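Local coordinates for protein FdhC (Acinetobacter nosocomialis, PDB 5KTC) that probably transfers a 3-hydroxybutanoyl group from coenzyme A to the amino group of a thymidine-diphosphate-linked amino sugar, as a sugar N-acyltransferase of the GNAT superfamily, at residues V16-A21 with W50-K55; E63-I68 with I77-L82. All blocks are in the same frame, centred on the assembly; numbering follows the deposited sequence.

Contact 1. Residues V16-A21 with W50-K55; sequences VEENDA and WIRNYK. With FUH ([[(2~{R},3~{S},5~{R})-5-[5-methyl-2,4-bis(oxidanylidene)pyrimidin-1-yl]-3-oxidanyl-oxolan-2-yl]methoxy-oxidanyl-phosphoryl] [(2~{R},3~{R},4~{S},5~{R},6~{R})-6-methyl-3,5-bis(oxidanyl)-4-[[(3~{R})-3-oxidanylbutanoyl]amino]oxan-2-yl] hydrogen phosphate), chain C; EDO (1,2-ethanediol), chain B.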
ATOM      1  N   VAL A  16       1.943  11.559  -2.629  1.00 14.23           N
ATOM      2  CA  VAL A  16       1.653  11.956  -4.018  1.00 15.38           C
ATOM      3  C   VAL A  16       1.562  13.474  -4.177  1.00 15.88           C
ATOM      4  O   VAL A  16       1.015  14.158  -3.297  1.00 16.21           O
ATOM      5  CB  VAL A  16       0.371  11.251  -4.514  1.00 15.65           C
ATOM      6  CG1 VAL A  16      -0.171  11.826  -5.817  1.00 17.03           C
ATOM      7  CG2 VAL A  16       0.709   9.782  -4.689  1.00 15.02           C
ATOM      8  N   GLU A  17       2.123  13.979  -5.270  1.00 17.27           N
ATOM      9  CA  GLU A  17       1.939  15.428  -5.654  1.00 19.51           C
ATOM     10  C   GLU A  17       1.303  15.479  -7.058  1.00 19.78           C
ATOM     11  O   GLU A  17       1.334  14.472  -7.802  1.00 17.28           O
ATOM     12  CB  GLU A  17       3.283  16.167  -5.668  1.00 19.79           C
ATOM     13  CG  GLU A  17       4.148  16.155  -4.400  1.00 23.22           C
ATOM     14  CD  GLU A  17       3.510  16.848  -3.212  1.00 27.15           C
ATOM     15  OE1 GLU A  17       3.942  16.585  -2.078  1.00 27.54           O
ATOM     16  OE2 GLU A  17       2.589  17.675  -3.397  1.00 27.94           O
ATOM     17  N   GLU A  18       0.750  16.640  -7.443  1.00 23.22           N
ATOM     18  CA  GLU A  18       0.179  16.820  -8.809  1.00 22.04           C
ATOM     19  C   GLU A  18       1.126  16.433  -9.929  1.00 23.33           C
ATOM     20  O   GLU A  18       0.714  15.855 -10.968  1.00 22.01           O
ATOM     21  CB  GLU A  18      -0.319  18.268  -9.044  1.00 25.09           C
ATOM     22  CG  GLU A  18      -1.724  18.507  -8.536  1.00 28.09           C
ATOM     23  CD  GLU A  18      -2.228  19.909  -8.873  1.00 34.42           C
ATOM     24  OE1 GLU A  18      -2.158  20.295 -10.071  1.00 32.69           O
ATOM     25  OE2 GLU A  18      -2.678  20.602  -7.937  1.00 39.15           O
ATOM     26  N   ASN A  19       2.400  16.702  -9.710  1.00 22.44           N
ATOM     27  CA  ASN A  19       3.424  16.351 -10.640  1.00 25.11           C
ATOM     28  C   ASN A  19       3.646  14.849 -10.859  1.00 20.41           C
ATOM     29  O   ASN A  19       4.304  14.493 -11.822  1.00 17.60           O
ATOM     30  CB  ASN A  19       4.771  17.020 -10.242  1.00 32.78           C
ATOM     31  CG  ASN A  19       5.634  17.399 -11.454  1.00 44.10           C
ATOM     32  OD1 ASN A  19       5.503  16.828 -12.553  1.00 54.02           O
ATOM     33  ND2 ASN A  19       6.526  18.401 -11.264  1.00 53.32           N
ATOM     34  N   ASP A  20       3.094  13.967  -9.997  1.00 18.33           N
ATOM     35  CA  ASP A  20       3.181  12.505 -10.206  1.00 15.66           C
ATOM     36  C   ASP A  20       2.113  12.012 -11.209  1.00 16.82           C
ATOM     37  O   ASP A  20       1.996  10.788 -11.456  1.00 15.15           O
ATOM     38  CB  ASP A  20       2.947  11.754  -8.884  1.00 16.18           C
ATOM     39  CG  ASP A  20       4.046  12.073  -7.811  1.00 15.53           C
ATOM     40  OD1 ASP A  20       5.214  12.002  -8.231  1.00 16.85           O
ATOM     41  OD2 ASP A  20       3.732  12.401  -6.645  1.00 14.17           O
ATOM     42  N   ALA A  21       1.334  12.958 -11.772  1.00 15.66           N
ATOM     43  CA  ALA A  21       0.221  12.548 -12.612  1.00 16.20           C
ATOM     44  C   ALA A  21       0.634  11.711 -13.788  1.00 16.35           C
ATOM     45  O   ALA A  21      -0.010  10.720 -14.072  1.00 16.48           O
ATOM     46  CB  ALA A  21      -0.587  13.759 -13.035  1.00 17.44           C
ATOM     47  N   TRP A  50      -7.547  14.825 -10.415  1.00 20.71           N
ATOM     48  CA  TRP A  50      -7.826  13.781  -9.412  1.00 19.76           C
ATOM     49  C   TRP A  50      -6.921  13.984  -8.188  1.00 18.89           C
ATOM     50  O   TRP A  50      -7.374  13.884  -7.042  1.00 20.13           O
ATOM     51  CB  TRP A  50      -7.625  12.359 -10.004  1.00 19.59           C
ATOM     52  CG  TRP A  50      -8.269  11.253  -9.181  1.00 20.26           C
ATOM     53  CD1 TRP A  50      -9.506  10.630  -9.395  1.00 21.50           C
ATOM     54  CD2 TRP A  50      -7.747  10.659  -8.002  1.00 20.80           C
ATOM     55  NE1 TRP A  50      -9.751   9.693  -8.406  1.00 19.69           N
ATOM     56  CE2 TRP A  50      -8.705   9.708  -7.532  1.00 20.20           C
ATOM     57  CE3 TRP A  50      -6.564  10.839  -7.260  1.00 20.22           C
ATOM     58  CZ2 TRP A  50      -8.504   8.955  -6.370  1.00 20.47           C
ATOM     59  CZ3 TRP A  50      -6.387  10.068  -6.084  1.00 19.08           C
ATOM     60  CH2 TRP A  50      -7.342   9.147  -5.669  1.00 18.92           C
ATOM     61  N   ILE A  51      -5.658  14.260  -8.443  1.00 18.56           N
ATOM     62  CA  ILE A  51      -4.689  14.440  -7.324  1.00 17.93           C
ATOM     63  C   ILE A  51      -4.990  15.724  -6.512  1.00 21.00           C
ATOM     64  O   ILE A  51      -4.892  15.757  -5.276  1.00 18.79           O
ATOM     65  CB  ILE A  51      -3.273  14.445  -7.865  1.00 16.70           C
ATOM     66  CG1 ILE A  51      -2.918  13.096  -8.491  1.00 15.95           C
ATOM     67  CG2 ILE A  51      -2.268  14.824  -6.762  1.00 16.06           C
ATOM     68  CD1 ILE A  51      -1.585  13.137  -9.228  1.00 15.43           C
ATOM     69  N   ARG A  52      -5.421  16.776  -7.203  1.00 24.37           N
ATOM     70  CA  ARG A  52      -5.750  18.044  -6.528  1.00 25.72           C
ATOM     71  C   ARG A  52      -6.882  17.869  -5.515  1.00 23.02           C
ATOM     72  O   ARG A  52      -6.776  18.332  -4.410  1.00 20.89           O
ATOM     73  CB  ARG A  52      -6.029  19.134  -7.590  1.00 30.36           C
ATOM     74  CG  ARG A  52      -6.175  20.599  -7.140  1.00 33.49           C
ATOM     75  CD  ARG A  52      -6.518  21.505  -8.365  1.00 35.84           C
ATOM     76  NE  ARG A  52      -5.632  21.220  -9.526  1.00 41.42           N
ATOM     77  CZ  ARG A  52      -5.998  20.806 -10.761  1.00 43.17           C
ATOM     78  NH1 ARG A  52      -7.273  20.657 -11.138  1.00 44.06           N
ATOM     79  NH2 ARG A  52      -5.056  20.531 -11.653  1.00 39.95           N
ATOM     80  N   ASN A  53      -7.953  17.176  -5.916  1.00 23.00           N
ATOM     81  CA  ASN A  53      -9.053  16.775  -5.045  1.00 23.93           C
ATOM     82  C   ASN A  53      -8.591  15.864  -3.927  1.00 22.10           C
ATOM     83  O   ASN A  53      -8.954  16.031  -2.732  1.00 21.25           O
ATOM     84  CB  ASN A  53     -10.150  16.067  -5.878  1.00 25.22           C
ATOM     85  CG  ASN A  53     -10.904  17.058  -6.736  1.00 27.86           C
ATOM     86  OD1 ASN A  53     -10.994  16.937  -7.969  1.00 24.91           O
ATOM     87  ND2 ASN A  53     -11.351  18.121  -6.075  1.00 25.22           N
ATOM     88  N   TYR A  54      -7.738  14.941  -4.314  1.00 21.03           N
ATOM     89  CA  TYR A  54      -7.109  14.040  -3.346  1.00 19.68           C
ATOM     90  C   TYR A  54      -6.366  14.880  -2.266  1.00 20.08           C
ATOM     91  O   TYR A  54      -6.490  14.593  -1.104  1.00 18.49           O
ATOM     92  CB  TYR A  54      -6.164  13.019  -4.017  1.00 18.16           C
ATOM     93  CG  TYR A  54      -5.099  12.624  -2.975  1.00 17.04           C
ATOM     94  CD1 TYR A  54      -5.425  11.850  -1.864  1.00 16.13           C
ATOM     95  CD2 TYR A  54      -3.840  13.165  -3.042  1.00 16.68           C
ATOM     96  CE1 TYR A  54      -4.483  11.612  -0.854  1.00 15.94           C
ATOM     97  CE2 TYR A  54      -2.902  12.942  -2.051  1.00 16.47           C
ATOM     98  CZ  TYR A  54      -3.214  12.141  -0.983  1.00 16.00           C
ATOM     99  OH  TYR A  54      -2.225  11.925  -0.007  1.00 15.31           O
ATOM    100  N   LYS A  55      -5.658  15.925  -2.690  1.00 22.03           N
ATOM    101  CA  LYS A  55      -4.899  16.761  -1.766  1.00 25.87           C
ATOM    102  C   LYS A  55      -5.737  17.480  -0.706  1.00 27.26           C
ATOM    103  O   LYS A  55      -5.263  17.690   0.424  1.00 25.11           O
ATOM    104  CB  LYS A  55      -3.986  17.744  -2.490  1.00 26.02           C
ATOM    105  CG  LYS A  55      -2.642  17.152  -2.932  1.00 29.73           C
ATOM    106  CD  LYS A  55      -1.769  16.691  -1.761  1.00 28.59           C
ATOM    107  CE  LYS A  55      -0.328  16.558  -2.141  1.00 28.64           C
ATOM    108  NZ  LYS A  55       0.400  15.637  -1.250  1.00 24.16           N
TER
HETATM  109  O1  FUH C 202      -5.396  -2.563  -4.082  1.00 12.43           O
HETATM  110  C1  FUH C 202      -6.318  -3.126  -3.503  1.00 13.14           C
HETATM  111  C2  FUH C 202      -6.146  -3.839  -2.202  1.00 12.66           C
HETATM  112  C3  FUH C 202      -4.727  -4.288  -1.974  1.00 13.48           C
HETATM  113  O2  FUH C 202      -4.505  -5.625  -2.490  1.00 13.17           O
HETATM  114  C4  FUH C 202      -4.419  -4.355  -0.500  1.00 13.75           C
HETATM  115  N1  FUH C 202      -7.620  -3.112  -3.998  1.00 13.50           N
HETATM  116  C5  FUH C 202      -7.989  -2.180  -5.069  1.00 13.92           C
HETATM  117  C6  FUH C 202      -8.823  -2.879  -6.158  1.00 15.28           C
HETATM  118  O3  FUH C 202      -9.908  -3.433  -5.544  1.00 18.96           O
HETATM  119  C7  FUH C 202      -9.401  -1.932  -7.184  1.00 15.92           C
HETATM  120  C8  FUH C 202     -10.470  -2.560  -8.110  1.00 17.19           C
HETATM  121  O4  FUH C 202     -10.032  -0.814  -6.537  1.00 15.76           O
HETATM  122  C9  FUH C 202      -8.784  -1.028  -4.481  1.00 13.56           C
HETATM  123  O5  FUH C 202      -7.986  -0.212  -3.611  1.00 13.47           O
HETATM  124  C10 FUH C 202      -9.232  -0.126  -5.559  1.00 14.50           C
HETATM  125  O6  FUH C 202      -8.069   0.408  -6.173  1.00 13.15           O
HETATM  126  P1  FUH C 202      -8.131   1.624  -7.162  1.00 12.94           P
HETATM  127  O7  FUH C 202      -8.501   1.221  -8.541  1.00 12.74           O
HETATM  128  O8  FUH C 202      -6.715   2.197  -7.114  1.00 13.19           O
HETATM  129  O9  FUH C 202      -8.976   2.825  -6.548  1.00 15.52           O
HETATM  130  P2  FUH C 202     -10.548   3.126  -6.527  1.00 14.82           P
HETATM  131  O10 FUH C 202     -10.912   3.417  -5.112  1.00 15.82           O
HETATM  132  O11 FUH C 202     -11.237   1.902  -7.113  1.00 16.61           O
HETATM  133  O12 FUH C 202     -10.561   4.402  -7.441  1.00 15.70           O
HETATM  134  C11 FUH C 202     -11.634   5.344  -7.335  1.00 17.17           C
HETATM  135  C12 FUH C 202     -11.799   6.017  -8.673  1.00 17.01           C
HETATM  136  C13 FUH C 202     -11.796   5.040  -9.867  1.00 19.62           C
HETATM  137  O13 FUH C 202     -12.673   5.477 -10.921  1.00 19.23           O
HETATM  138  C14 FUH C 202     -10.387   5.125 -10.438  1.00 17.73           C
HETATM  139  C15 FUH C 202     -10.029   6.556 -10.121  1.00 17.28           C
HETATM  140  O14 FUH C 202     -10.714   6.924  -8.897  1.00 16.92           O
HETATM  141  N2  FUH C 202      -8.612   6.829  -9.798  1.00 17.84           N
HETATM  142  C16 FUH C 202      -8.032   6.307  -8.682  1.00 18.06           C
HETATM  143  C17 FUH C 202      -6.712   6.631  -8.361  1.00 18.27           C
HETATM  144  C18 FUH C 202      -6.030   6.089  -7.123  1.00 18.23           C
HETATM  145  C19 FUH C 202      -6.013   7.487  -9.266  1.00 17.14           C
HETATM  146  O15 FUH C 202      -4.801   7.856  -8.979  1.00 15.24           O
HETATM  147  N3  FUH C 202      -6.608   7.987 -10.357  1.00 15.91           N
HETATM  148  C20 FUH C 202      -7.893   7.690 -10.581  1.00 17.78           C
HETATM  149  O16 FUH C 202      -8.466   8.164 -11.673  1.00 17.96           O
HETATM  150  C1  EDO B 201       8.555  10.428 -10.127  1.00 20.88           C
HETATM  151  O1  EDO B 201       8.641  11.586  -9.270  1.00 23.93           O
HETATM  152  C2  EDO B 201       7.124   9.906 -10.166  1.00 19.68           C
HETATM  153  O2  EDO B 201       6.179  10.975 -10.325  1.00 18.30           O
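Lys55 turns its ammonium group to a backbone carbonyl: NZ donates to Val16 O over 2.6 Å, nearly in line with the C=O bond. Two early parts of the GNAT fold meet here. The loop after strand 11-15, which makes a short 3-10 turn at Glu18 to Asp20, packs on helix 44-59. The Lys55 chain is bent at chi2 (-63°), which turns CD, and is extended beyond it. Glu17 OE2 adds a long salt bridge to Lys55 NZ at 3.7 Å, and Glu58 pairs with the same nitrogen from the helix. The apolar centre is Ile51. Its CG2 meets Val16 CG1 at 3.8 Å, the two side chains crossing at about a right angle, and its CD1 reaches Ala21 CB at 4.0 Å. At the solvent-facing side Glu18 and Arg52 form a salt bridge, OE1 to NH2 at 3.3 Å. Its hydrogen bonds are weak, and the carboxylate and guanidinium planes stand 74° apart. The loop braces itself: Asp20 OD2 accepts from Glu17 N at 2.6 Å and also pairs with Arg14. Trp50, one residue before Ile51, points instead to the nucleotide sugar product. The thymine ring lies over one indole face, with FUH C19 3.7 Å above the ring plane, over its centre.

Contact 2. Residues E63-I68 with I77-L82; sequences EYYFII and IGTVRL. With FUH ([[(2~{R},3~{S},5~{R})-5-[5-methyl-2,4-bis(oxidanylidene)pyrimidin-1-yl]-3-oxidanyl-oxolan-2-yl]methoxy-oxidanyl-phosphoryl] [(2~{R},3~{R},4~{S},5~{R},6~{R})-6-methyl-3,5-bis(oxidanyl)-4-[[(3~{R})-3-oxidanylbutanoyl]amino]oxan-2-yl] hydrogen phosphate), chain C.
CG is anti to the backbone N in both Tyr65 and Arg81 (chi1 -170° and -167°), which starts ring and aliphatic chain side by side on the face of the sheet that the two residues share. They are a non-hydrogen-bonded pair of the antiparallel hairpin 63-70/75-86, which lies in the GNAT sheet between strands 11-15 and 91-99. Arg81 CD rests over the Tyr65 ring in a CH-pi contact, 4.0 Å from the centroid and shifted toward the rim. Beyond it, Arg81 NH1 gives Glu63 OE1 a nearly straight bond of 2.9 Å (174° at the hydrogen). The carboxylate oxygen lies in the guanidinium plane but is met from above its own plane. Glu63 OE2 pairs with Arg57, and Arg81 NE is held by Ser96. On the other face, Phe66 CE1 touches Leu82 CD1, and Ile68 CD1 packs on Val80. At the far end Ile77 and Gly78 both face Ile68 in a classic beta bulge: Ile68 O takes Ile77 N at 2.8 Å and Gly78 N at 3.2 Å. A water donates to Tyr65 OH and to Thr79 OG1, which also bonds to Ser96. Tyr65 OH in turn donates to the thymine oxygen FUH O15 at 2.6 Å, while Arg81 NH2 holds the phosphate oxygen FUH O10 at 2.9 Å. The pair thus reads a base carbonyl and probably offsets diphosphate charge.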
ATOM      1  N   GLU A  63      -7.251  10.855   3.835  1.00 16.67           N
ATOM      2  CA  GLU A  63      -6.680  10.012   2.757  1.00 16.37           C
ATOM      3  C   GLU A  63      -5.219  10.316   2.601  1.00 15.66           C
ATOM      4  O   GLU A  63      -4.852  11.490   2.608  1.00 16.70           O
ATOM      5  CB  GLU A  63      -7.373  10.275   1.414  1.00 16.71           C
ATOM      6  CG  GLU A  63      -7.123   9.235   0.336  1.00 16.20           C
ATOM      7  CD  GLU A  63      -8.141   9.266  -0.798  1.00 17.75           C
ATOM      8  OE1 GLU A  63      -7.781   9.079  -1.976  1.00 15.72           O
ATOM      9  OE2 GLU A  63      -9.342   9.383  -0.495  1.00 20.65           O
ATOM     10  N   TYR A  64      -4.393   9.269   2.446  1.00 13.36           N
ATOM     11  CA  TYR A  64      -2.978   9.384   2.222  1.00 13.04           C
ATOM     12  C   TYR A  64      -2.563   8.473   1.112  1.00 12.19           C
ATOM     13  O   TYR A  64      -2.789   7.259   1.190  1.00 11.95           O
ATOM     14  CB  TYR A  64      -2.217   9.030   3.502  1.00 14.11           C
ATOM     15  CG  TYR A  64      -2.590   9.929   4.638  1.00 15.46           C
ATOM     16  CD1 TYR A  64      -2.130  11.256   4.684  1.00 17.51           C
ATOM     17  CD2 TYR A  64      -3.465   9.525   5.625  1.00 15.77           C
ATOM     18  CE1 TYR A  64      -2.533  12.109   5.711  1.00 18.92           C
ATOM     19  CE2 TYR A  64      -3.845  10.389   6.673  1.00 18.70           C
ATOM     20  CZ  TYR A  64      -3.381  11.685   6.693  1.00 18.74           C
ATOM     21  OH  TYR A  64      -3.747  12.570   7.701  1.00 24.20           O
ATOM     22  N   TYR A  65      -1.976   9.045   0.083  1.00 11.12           N
ATOM     23  CA  TYR A  65      -1.660   8.369  -1.179  1.00 10.64           C
ATOM     24  C   TYR A  65      -0.186   8.562  -1.435  1.00 10.73           C
ATOM     25  O   TYR A  65       0.288   9.690  -1.314  1.00 11.54           O
ATOM     26  CB  TYR A  65      -2.439   9.046  -2.280  1.00 10.35           C
ATOM     27  CG  TYR A  65      -2.494   8.451  -3.631  1.00 10.36           C
ATOM     28  CD1 TYR A  65      -2.089   7.165  -3.909  1.00 10.58           C
ATOM     29  CD2 TYR A  65      -3.025   9.197  -4.675  1.00 11.54           C
ATOM     30  CE1 TYR A  65      -2.213   6.636  -5.194  1.00 10.82           C
ATOM     31  CE2 TYR A  65      -3.155   8.683  -5.962  1.00 11.23           C
ATOM     32  CZ  TYR A  65      -2.748   7.398  -6.221  1.00 11.19           C
ATOM     33  OH  TYR A  65      -2.854   6.849  -7.536  1.00 11.60           O
ATOM     34  N   PHE A  66       0.531   7.477  -1.710  1.00 10.61           N
ATOM     35  CA  PHE A  66       1.986   7.456  -1.810  1.00 10.72           C
ATOM     36  C   PHE A  66       2.504   6.906  -3.131  1.00 10.94           C
ATOM     37  O   PHE A  66       1.925   5.993  -3.706  1.00 11.76           O
ATOM     38  CB  PHE A  66       2.609   6.595  -0.690  1.00 10.61           C
ATOM     39  CG  PHE A  66       2.240   7.043   0.706  1.00  9.90           C
ATOM     40  CD1 PHE A  66       1.080   6.625   1.280  1.00 10.31           C
ATOM     41  CD2 PHE A  66       3.092   7.827   1.438  1.00 10.53           C
ATOM     42  CE1 PHE A  66       0.694   7.017   2.538  1.00 11.00           C
ATOM     43  CE2 PHE A  66       2.751   8.258   2.700  1.00 10.01           C
ATOM     44  CZ  PHE A  66       1.545   7.844   3.279  1.00 10.95           C
ATOM     45  N   ILE A  67       3.599   7.499  -3.594  1.00 10.32           N
ATOM     46  CA  ILE A  67       4.448   6.876  -4.595  1.00 10.34           C
ATOM     47  C   ILE A  67       5.443   5.975  -3.829  1.00  9.88           C
ATOM     48  O   ILE A  67       5.936   6.392  -2.784  1.00 11.06           O
ATOM     49  CB  ILE A  67       5.250   7.893  -5.415  1.00 10.49           C
ATOM     50  CG1 ILE A  67       4.331   8.939  -6.030  1.00 10.84           C
ATOM     51  CG2 ILE A  67       6.087   7.180  -6.449  1.00  9.90           C
ATOM     52  CD1 ILE A  67       3.274   8.397  -6.986  1.00 11.75           C
ATOM     53  N   ILE A  68       5.643   4.780  -4.372  1.00  9.79           N
ATOM     54  CA  ILE A  68       6.602   3.827  -3.890  1.00 10.69           C
ATOM     55  C   ILE A  68       7.855   4.012  -4.745  1.00 11.26           C
ATOM     56  O   ILE A  68       7.753   4.000  -5.987  1.00 11.21           O
ATOM     57  CB  ILE A  68       6.112   2.383  -3.998  1.00 10.95           C
ATOM     58  CG1 ILE A  68       4.751   2.161  -3.295  1.00 11.03           C
ATOM     59  CG2 ILE A  68       7.190   1.461  -3.419  1.00 10.83           C
ATOM     60  CD1 ILE A  68       4.146   0.784  -3.559  1.00 11.22           C
ATOM     61  N   ILE A  77       8.490   3.165  -8.547  1.00 12.92           N
ATOM     62  CA  ILE A  77       8.132   1.788  -8.909  1.00 11.77           C
ATOM     63  C   ILE A  77       6.656   1.456  -8.608  1.00 12.17           C
ATOM     64  O   ILE A  77       6.223   0.392  -8.925  1.00 11.97           O
ATOM     65  CB  ILE A  77       9.036   0.778  -8.205  1.00 11.80           C
ATOM     66  CG1 ILE A  77       9.005   0.964  -6.653  1.00 11.57           C
ATOM     67  CG2 ILE A  77      10.502   0.932  -8.684  1.00 12.61           C
ATOM     68  CD1 ILE A  77       9.632  -0.229  -5.943  1.00 12.73           C
ATOM     69  N   GLY A  78       5.882   2.388  -8.036  1.00 12.05           N
ATOM     70  CA  GLY A  78       4.469   2.111  -7.850  1.00 12.53           C
ATOM     71  C   GLY A  78       3.699   3.059  -6.973  1.00 11.83           C
ATOM     72  O   GLY A  78       4.151   4.182  -6.710  1.00 13.03           O
ATOM     73  N   THR A  79       2.506   2.594  -6.544  1.00 10.94           N
ATOM     74  CA  THR A  79       1.617   3.390  -5.776  1.00 10.58           C
ATOM     75  C   THR A  79       1.024   2.607  -4.647  1.00 10.11           C
ATOM     76  O   THR A  79       0.930   1.362  -4.698  1.00 10.39           O
ATOM     77  CB  THR A  79       0.447   3.954  -6.603  1.00 11.36           C
ATOM     78  OG1 THR A  79      -0.334   2.890  -7.178  1.00 11.32           O
ATOM     79  CG2 THR A  79       0.987   4.837  -7.642  1.00 12.19           C
ATOM     80  N   VAL A  80       0.562   3.329  -3.621  1.00 10.18           N
ATOM     81  CA  VAL A  80      -0.293   2.676  -2.619  1.00 10.20           C
ATOM     82  C   VAL A  80      -1.057   3.723  -1.878  1.00  9.98           C
ATOM     83  O   VAL A  80      -0.589   4.873  -1.779  1.00 11.03           O
ATOM     84  CB  VAL A  80       0.517   1.737  -1.665  1.00  9.61           C
ATOM     85  CG1 VAL A  80       1.401   2.557  -0.716  1.00  9.49           C
ATOM     86  CG2 VAL A  80      -0.411   0.789  -0.905  1.00  9.80           C
ATOM     87  N   ARG A  81      -2.211   3.352  -1.376  1.00  9.18           N
ATOM     88  CA  ARG A  81      -3.138   4.367  -0.744  1.00 10.54           C
ATOM     89  C   ARG A  81      -3.855   3.849   0.468  1.00 10.55           C
ATOM     90  O   ARG A  81      -4.300   2.707   0.482  1.00 10.63           O
ATOM     91  CB  ARG A  81      -4.169   4.779  -1.786  1.00 11.06           C
ATOM     92  CG  ARG A  81      -5.022   6.000  -1.495  1.00 12.51           C
ATOM     93  CD  ARG A  81      -5.692   6.555  -2.774  1.00 14.37           C
ATOM     94  NE  ARG A  81      -6.594   5.575  -3.346  1.00 16.02           N
ATOM     95  CZ  ARG A  81      -7.941   5.558  -3.428  1.00 16.82           C
ATOM     96  NH1 ARG A  81      -8.743   6.551  -3.055  1.00 16.59           N
ATOM     97  NH2 ARG A  81      -8.487   4.480  -3.961  1.00 16.48           N
ATOM     98  N   LEU A  82      -4.004   4.731   1.473  1.00 10.34           N
ATOM     99  CA  LEU A  82      -4.858   4.574   2.615  1.00 10.74           C
ATOM    100  C   LEU A  82      -6.020   5.529   2.515  1.00 11.85           C
ATOM    101  O   LEU A  82      -5.835   6.699   2.237  1.00 13.32           O
ATOM    102  CB  LEU A  82      -4.161   4.887   3.926  1.00 11.71           C
ATOM    103  CG  LEU A  82      -3.096   3.874   4.321  1.00 11.15           C
ATOM    104  CD1 LEU A  82      -1.890   3.940   3.392  1.00 12.11           C
ATOM    105  CD2 LEU A  82      -2.716   4.172   5.731  1.00 11.70           C
TER
HETATM  106  O1  FUH C 202      -5.396  -2.563  -4.082  1.00 12.43           O
HETATM  107  C1  FUH C 202      -6.318  -3.126  -3.503  1.00 13.14           C
HETATM  108  C2  FUH C 202      -6.146  -3.839  -2.202  1.00 12.66           C
HETATM  109  C3  FUH C 202      -4.727  -4.288  -1.974  1.00 13.48           C
HETATM  110  O2  FUH C 202      -4.505  -5.625  -2.490  1.00 13.17           O
HETATM  111  C4  FUH C 202      -4.419  -4.355  -0.500  1.00 13.75           C
HETATM  112  N1  FUH C 202      -7.620  -3.112  -3.998  1.00 13.50           N
HETATM  113  C5  FUH C 202      -7.989  -2.180  -5.069  1.00 13.92           C
HETATM  114  C6  FUH C 202      -8.823  -2.879  -6.158  1.00 15.28           C
HETATM  115  O3  FUH C 202      -9.908  -3.433  -5.544  1.00 18.96           O
HETATM  116  C7  FUH C 202      -9.401  -1.932  -7.184  1.00 15.92           C
HETATM  117  C8  FUH C 202     -10.470  -2.560  -8.110  1.00 17.19           C
HETATM  118  O4  FUH C 202     -10.032  -0.814  -6.537  1.00 15.76           O
HETATM  119  C9  FUH C 202      -8.784  -1.028  -4.481  1.00 13.56           C
HETATM  120  O5  FUH C 202      -7.986  -0.212  -3.611  1.00 13.47           O
HETATM  121  C10 FUH C 202      -9.232  -0.126  -5.559  1.00 14.50           C
HETATM  122  O6  FUH C 202      -8.069   0.408  -6.173  1.00 13.15           O
HETATM  123  P1  FUH C 202      -8.131   1.624  -7.162  1.00 12.94           P
HETATM  124  O7  FUH C 202      -8.501   1.221  -8.541  1.00 12.74           O
HETATM  125  O8  FUH C 202      -6.715   2.197  -7.114  1.00 13.19           O
HETATM  126  O9  FUH C 202      -8.976   2.825  -6.548  1.00 15.52           O
HETATM  127  P2  FUH C 202     -10.548   3.126  -6.527  1.00 14.82           P
HETATM  128  O10 FUH C 202     -10.912   3.417  -5.112  1.00 15.82           O
HETATM  129  O11 FUH C 202     -11.237   1.902  -7.113  1.00 16.61           O
HETATM  130  O12 FUH C 202     -10.561   4.402  -7.441  1.00 15.70           O
HETATM  131  C11 FUH C 202     -11.634   5.344  -7.335  1.00 17.17           C
HETATM  132  C12 FUH C 202     -11.799   6.017  -8.673  1.00 17.01           C
HETATM  133  C13 FUH C 202     -11.796   5.040  -9.867  1.00 19.62           C
HETATM  134  O13 FUH C 202     -12.673   5.477 -10.921  1.00 19.23           O
HETATM  135  C14 FUH C 202     -10.387   5.125 -10.438  1.00 17.73           C
HETATM  136  C15 FUH C 202     -10.029   6.556 -10.121  1.00 17.28           C
HETATM  137  O14 FUH C 202     -10.714   6.924  -8.897  1.00 16.92           O
HETATM  138  N2  FUH C 202      -8.612   6.829  -9.798  1.00 17.84           N
HETATM  139  C16 FUH C 202      -8.032   6.307  -8.682  1.00 18.06           C
HETATM  140  C17 FUH C 202      -6.712   6.631  -8.361  1.00 18.27           C
HETATM  141  C18 FUH C 202      -6.030   6.089  -7.123  1.00 18.23           C
HETATM  142  C19 FUH C 202      -6.013   7.487  -9.266  1.00 17.14           C
HETATM  143  O15 FUH C 202      -4.801   7.856  -8.979  1.00 15.24           O
HETATM  144  N3  FUH C 202      -6.608   7.987 -10.357  1.00 15.91           N
HETATM  145  C20 FUH C 202      -7.893   7.690 -10.581  1.00 17.78           C
HETATM  146  O16 FUH C 202      -8.466   8.164 -11.673  1.00 17.96           O
HETATM  147  O   HOH W   1      -2.609   4.149  -8.511  1.00 12.20           O

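In the fold
Contacts 1 and 2 lie about 11 Å apart, centre to centre, and helix 44-59 of the first leads into strand 63-70 of the second. Tyr65 joins them through its backbone. Val16 N lies 2.8 Å from Tyr65 O, and Tyr54 OH lies 2.9 Å from Tyr65 N; both are probable hydrogen bonds. Both contacts reach the thymine of the bound product, contact 1 from the helix and contact 2 from the sheet. Contact 2 goes on to the diphosphate. The side chain of Ile68, in contact 2, is about 7 Å from the bound coenzyme A, too far for a contact.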